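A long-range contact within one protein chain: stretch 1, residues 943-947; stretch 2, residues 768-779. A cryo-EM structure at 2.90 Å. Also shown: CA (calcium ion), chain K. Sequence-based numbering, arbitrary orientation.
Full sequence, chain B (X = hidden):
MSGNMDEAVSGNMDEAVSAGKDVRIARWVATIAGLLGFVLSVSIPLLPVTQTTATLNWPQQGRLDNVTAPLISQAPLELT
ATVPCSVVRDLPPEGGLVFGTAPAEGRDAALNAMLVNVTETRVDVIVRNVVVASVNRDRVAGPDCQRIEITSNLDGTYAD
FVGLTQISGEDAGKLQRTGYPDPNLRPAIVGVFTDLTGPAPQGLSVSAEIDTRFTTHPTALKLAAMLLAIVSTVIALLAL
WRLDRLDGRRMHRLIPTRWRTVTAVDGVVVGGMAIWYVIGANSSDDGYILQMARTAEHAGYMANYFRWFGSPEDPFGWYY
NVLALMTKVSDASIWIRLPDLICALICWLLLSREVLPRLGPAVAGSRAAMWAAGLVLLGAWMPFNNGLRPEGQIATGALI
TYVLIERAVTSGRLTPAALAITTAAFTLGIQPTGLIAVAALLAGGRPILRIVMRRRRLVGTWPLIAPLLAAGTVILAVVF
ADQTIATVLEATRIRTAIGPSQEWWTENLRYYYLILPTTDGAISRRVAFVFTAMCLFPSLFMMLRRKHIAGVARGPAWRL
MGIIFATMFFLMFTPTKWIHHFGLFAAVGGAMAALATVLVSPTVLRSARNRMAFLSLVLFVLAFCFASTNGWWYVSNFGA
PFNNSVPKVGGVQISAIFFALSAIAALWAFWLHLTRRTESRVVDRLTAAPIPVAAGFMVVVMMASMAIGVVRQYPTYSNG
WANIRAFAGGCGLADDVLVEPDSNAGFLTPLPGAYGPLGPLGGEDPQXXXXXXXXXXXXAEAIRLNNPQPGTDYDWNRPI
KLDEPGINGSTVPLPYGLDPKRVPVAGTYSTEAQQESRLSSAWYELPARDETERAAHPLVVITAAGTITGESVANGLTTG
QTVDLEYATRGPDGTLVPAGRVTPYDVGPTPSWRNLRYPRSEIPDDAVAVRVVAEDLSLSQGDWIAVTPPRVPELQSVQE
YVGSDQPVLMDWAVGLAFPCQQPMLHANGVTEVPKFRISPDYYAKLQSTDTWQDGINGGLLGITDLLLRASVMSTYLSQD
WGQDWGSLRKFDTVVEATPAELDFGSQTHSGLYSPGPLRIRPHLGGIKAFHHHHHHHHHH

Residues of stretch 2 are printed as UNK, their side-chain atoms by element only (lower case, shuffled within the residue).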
# COMPACT_ATOMS: atom_id res chain seq x y z
N ASP B 943 29.21 10.03 -7.64
CA ASP B 943 30.02 8.86 -7.29
C ASP B 943 31.35 9.36 -6.75
O ASP B 943 32.24 9.75 -7.52
CB ASP B 943 30.21 7.94 -8.49
CG ASP B 943 28.93 7.24 -8.90
OD1 ASP B 943 28.06 7.03 -8.03
OD2 ASP B 943 28.79 6.90 -10.09
N TRP B 944 31.50 9.35 -5.43
CA TRP B 944 32.67 9.89 -4.76
C TRP B 944 32.92 9.08 -3.50
O TRP B 944 32.09 8.27 -3.09
CB TRP B 944 32.47 11.37 -4.42
CG TRP B 944 31.27 11.61 -3.57
CD1 TRP B 944 29.98 11.71 -3.99
CD2 TRP B 944 31.24 11.74 -2.14
NE1 TRP B 944 29.15 11.90 -2.91
CE2 TRP B 944 29.90 11.93 -1.77
CE3 TRP B 944 32.23 11.73 -1.15
CZ2 TRP B 944 29.52 12.10 -0.45
CZ3 TRP B 944 31.84 11.90 0.16
CH2 TRP B 944 30.50 12.08 0.51
N ILE B 945 34.09 9.30 -2.89
CA ILE B 945 34.46 8.66 -1.64
C ILE B 945 35.18 9.67 -0.76
O ILE B 945 35.54 10.77 -1.19
CB ILE B 945 35.35 7.41 -1.85
CG1 ILE B 945 36.63 7.77 -2.60
CG2 ILE B 945 34.59 6.32 -2.59
CD1 ILE B 945 37.42 6.56 -3.06
N ALA B 946 35.39 9.28 0.50
CA ALA B 946 36.09 10.09 1.49
C ALA B 946 36.47 9.18 2.65
O ALA B 946 35.67 8.33 3.05
CB ALA B 946 35.21 11.24 1.99
N VAL B 947 37.68 9.36 3.18
CA VAL B 947 38.25 8.43 4.14
C VAL B 947 38.83 9.21 5.32
O VAL B 947 38.72 10.43 5.41
CB VAL B 947 39.32 7.52 3.51
CG1 VAL B 947 38.68 6.57 2.51
CG2 VAL B 947 40.40 8.35 2.84
N UNK B 768 43.66 12.44 -7.14
CA UNK B 768 42.51 13.31 -7.21
C UNK B 768 41.78 13.49 -5.89
O UNK B 768 40.55 13.57 -5.86
N UNK B 769 42.53 13.58 -4.79
CA UNK B 769 41.96 13.71 -3.46
C UNK B 769 42.25 15.10 -2.91
O UNK B 769 43.36 15.62 -3.06
c UNK B 769 42.13 10.44 -3.66
c UNK B 769 40.52 8.87 -2.88
c UNK B 769 42.50 12.64 -2.52
c UNK B 769 40.83 10.94 -1.74
c UNK B 769 40.19 9.73 -1.85
c UNK B 769 41.49 9.22 -3.78
c UNK B 769 41.81 11.31 -2.64
N UNK B 770 41.26 15.69 -2.26
CA UNK B 770 41.37 17.00 -1.64
C UNK B 770 40.82 16.94 -0.22
O UNK B 770 39.90 16.16 0.06
o UNK B 770 39.21 17.85 -2.37
c UNK B 770 40.60 18.06 -2.44
N UNK B 771 41.37 17.74 0.69
CA UNK B 771 40.89 17.68 2.09
C UNK B 771 39.42 18.05 2.23
O UNK B 771 38.66 17.32 2.88
c UNK B 771 42.43 19.50 1.74
c UNK B 771 42.53 18.62 0.54
c UNK B 771 41.81 18.67 2.82
N UNK B 772 38.99 19.16 1.64
CA UNK B 772 37.58 19.55 1.66
C UNK B 772 36.89 19.10 0.37
O UNK B 772 36.40 19.91 -0.43
c UNK B 772 38.40 21.86 1.00
o UNK B 772 39.14 21.24 0.21
c UNK B 772 37.45 21.06 1.87
o UNK B 772 38.40 23.10 1.12
N UNK B 773 36.85 17.79 0.18
CA UNK B 773 36.22 17.19 -0.98
C UNK B 773 34.95 16.45 -0.62
O UNK B 773 34.70 15.35 -1.13
N UNK B 774 34.16 17.03 0.27
CA UNK B 774 32.92 16.43 0.75
C UNK B 774 31.77 17.37 0.42
O UNK B 774 31.97 18.59 0.39
c UNK B 774 34.34 15.52 2.62
c UNK B 774 33.00 16.14 2.26
c UNK B 774 31.86 15.24 2.71
N UNK B 775 30.56 16.87 0.15
CA UNK B 775 29.42 17.77 -0.03
C UNK B 775 29.04 18.48 1.26
O UNK B 775 29.70 18.32 2.29
c UNK B 775 30.27 15.52 -0.36
c UNK B 775 28.30 16.83 -0.50
c UNK B 775 29.02 15.71 -1.16
N UNK B 776 27.97 19.27 1.22
CA UNK B 776 27.65 20.16 2.34
C UNK B 776 27.01 19.41 3.50
O UNK B 776 27.55 19.38 4.61
c UNK B 776 27.41 22.17 0.82
c UNK B 776 26.74 21.29 1.85
o UNK B 776 28.58 21.90 0.48
o UNK B 776 26.77 23.13 0.35
N UNK B 777 25.85 18.79 3.27
CA UNK B 777 25.05 18.21 4.34
C UNK B 777 25.26 16.70 4.39
O UNK B 777 24.44 15.91 3.91
n UNK B 777 22.35 23.82 6.84
c UNK B 777 23.08 22.71 6.71
c UNK B 777 23.58 18.57 4.15
c UNK B 777 23.75 20.77 5.35
n UNK B 777 23.88 22.33 7.69
n UNK B 777 23.00 21.99 5.59
c UNK B 777 23.31 20.07 4.08
N UNK B 778 26.38 16.30 4.98
CA UNK B 778 26.71 14.89 5.18
C UNK B 778 26.82 14.66 6.68
O UNK B 778 27.65 15.29 7.35
c UNK B 778 26.97 13.85 2.23
c UNK B 778 27.89 14.79 2.97
c UNK B 778 28.28 13.02 4.66
c UNK B 778 28.00 14.49 4.46
N UNK B 779 25.98 13.77 7.21
CA UNK B 779 25.84 13.57 8.64
C UNK B 779 26.08 12.11 8.98
O UNK B 779 26.15 11.24 8.11
c UNK B 779 24.36 15.54 9.14
c UNK B 779 23.36 13.42 8.28
c UNK B 779 21.98 13.89 8.64
c UNK B 779 24.46 14.03 9.15
CA CA K . 34.14 10.58 -9.22

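Position 768 has no side-chain atoms, and nothing of it reaches stretch 1: it is G768. Position 769 carries one carbon and then a ring of six carbons, a phenylalanine, F769. Its CA-to-CB bond points sideways, yet the ring's end comes nearer, and the ring edge meets I945, with CZ of F769 3.9 Å from CD1 of I945.

The next three positions stay out of reach. At 770 one carbon bears one oxygen, the pattern of serine, S770, in the p rotamer. At 771 three carbons close a ring onto the backbone nitrogen, so this is P771. At 772 there are two carbons, the second carrying two oxygens; only the acid fits, D772, and it is exposed.

Position 773 again lacks side-chain atoms: G773. Its backbone N makes a weak hydrogen bond to O of P771, at 3.3 Å, within a compact turn. The bare CA matters here, because a CB placed ideally would lie 2.7 Å from OG of S770. Position 774 has three carbons, one carrying the other two, which makes it V774. One methyl, CG1, lies 4.1 Å from CH2 of W944, while CG2 is 4.4 Å from CB of A946, so the fork bridges two residues of stretch 1.

At 775 three carbons form a ring through the backbone nitrogen: P775. Its CD sits 3.5 Å from CZ2 of W944 and over the face of the six-membered ring, 20° off the normal, a CH-pi contact. Position 776 has two carbons and two oxygens on the second, D776, pointing out of reach. Position 777 runs through three carbons and a nitrogen to a carbon with two more nitrogens, the guanidinium of R777, whose NH2 is hydrogen-bonded elsewhere in the structure.

Position 778 has four carbons, forked at the first with one arm two carbons long: I778. Its CD1 approaches W944 at the ring edge, 4.1 Å from CZ2. Position 779 shows the same four-carbon fork, I779, but does not touch stretch 1.

The rule to read here is packing without polar pairing: no hydrogen bond crosses between the stretches. W944, with chi1 at 58° (p), points toward stretch 2 and offers the broadest surface, taking P775 over a face and I778 at its edge. I945 and A946 extend the apolar patch to F769 and V774. The charged side chains of stretch 2 stay out of this contact, and D943 uses its backbone O to bind the calcium ion at 2.7 Å instead.

Stretch 2 768-779: GFSPDGVPDRII
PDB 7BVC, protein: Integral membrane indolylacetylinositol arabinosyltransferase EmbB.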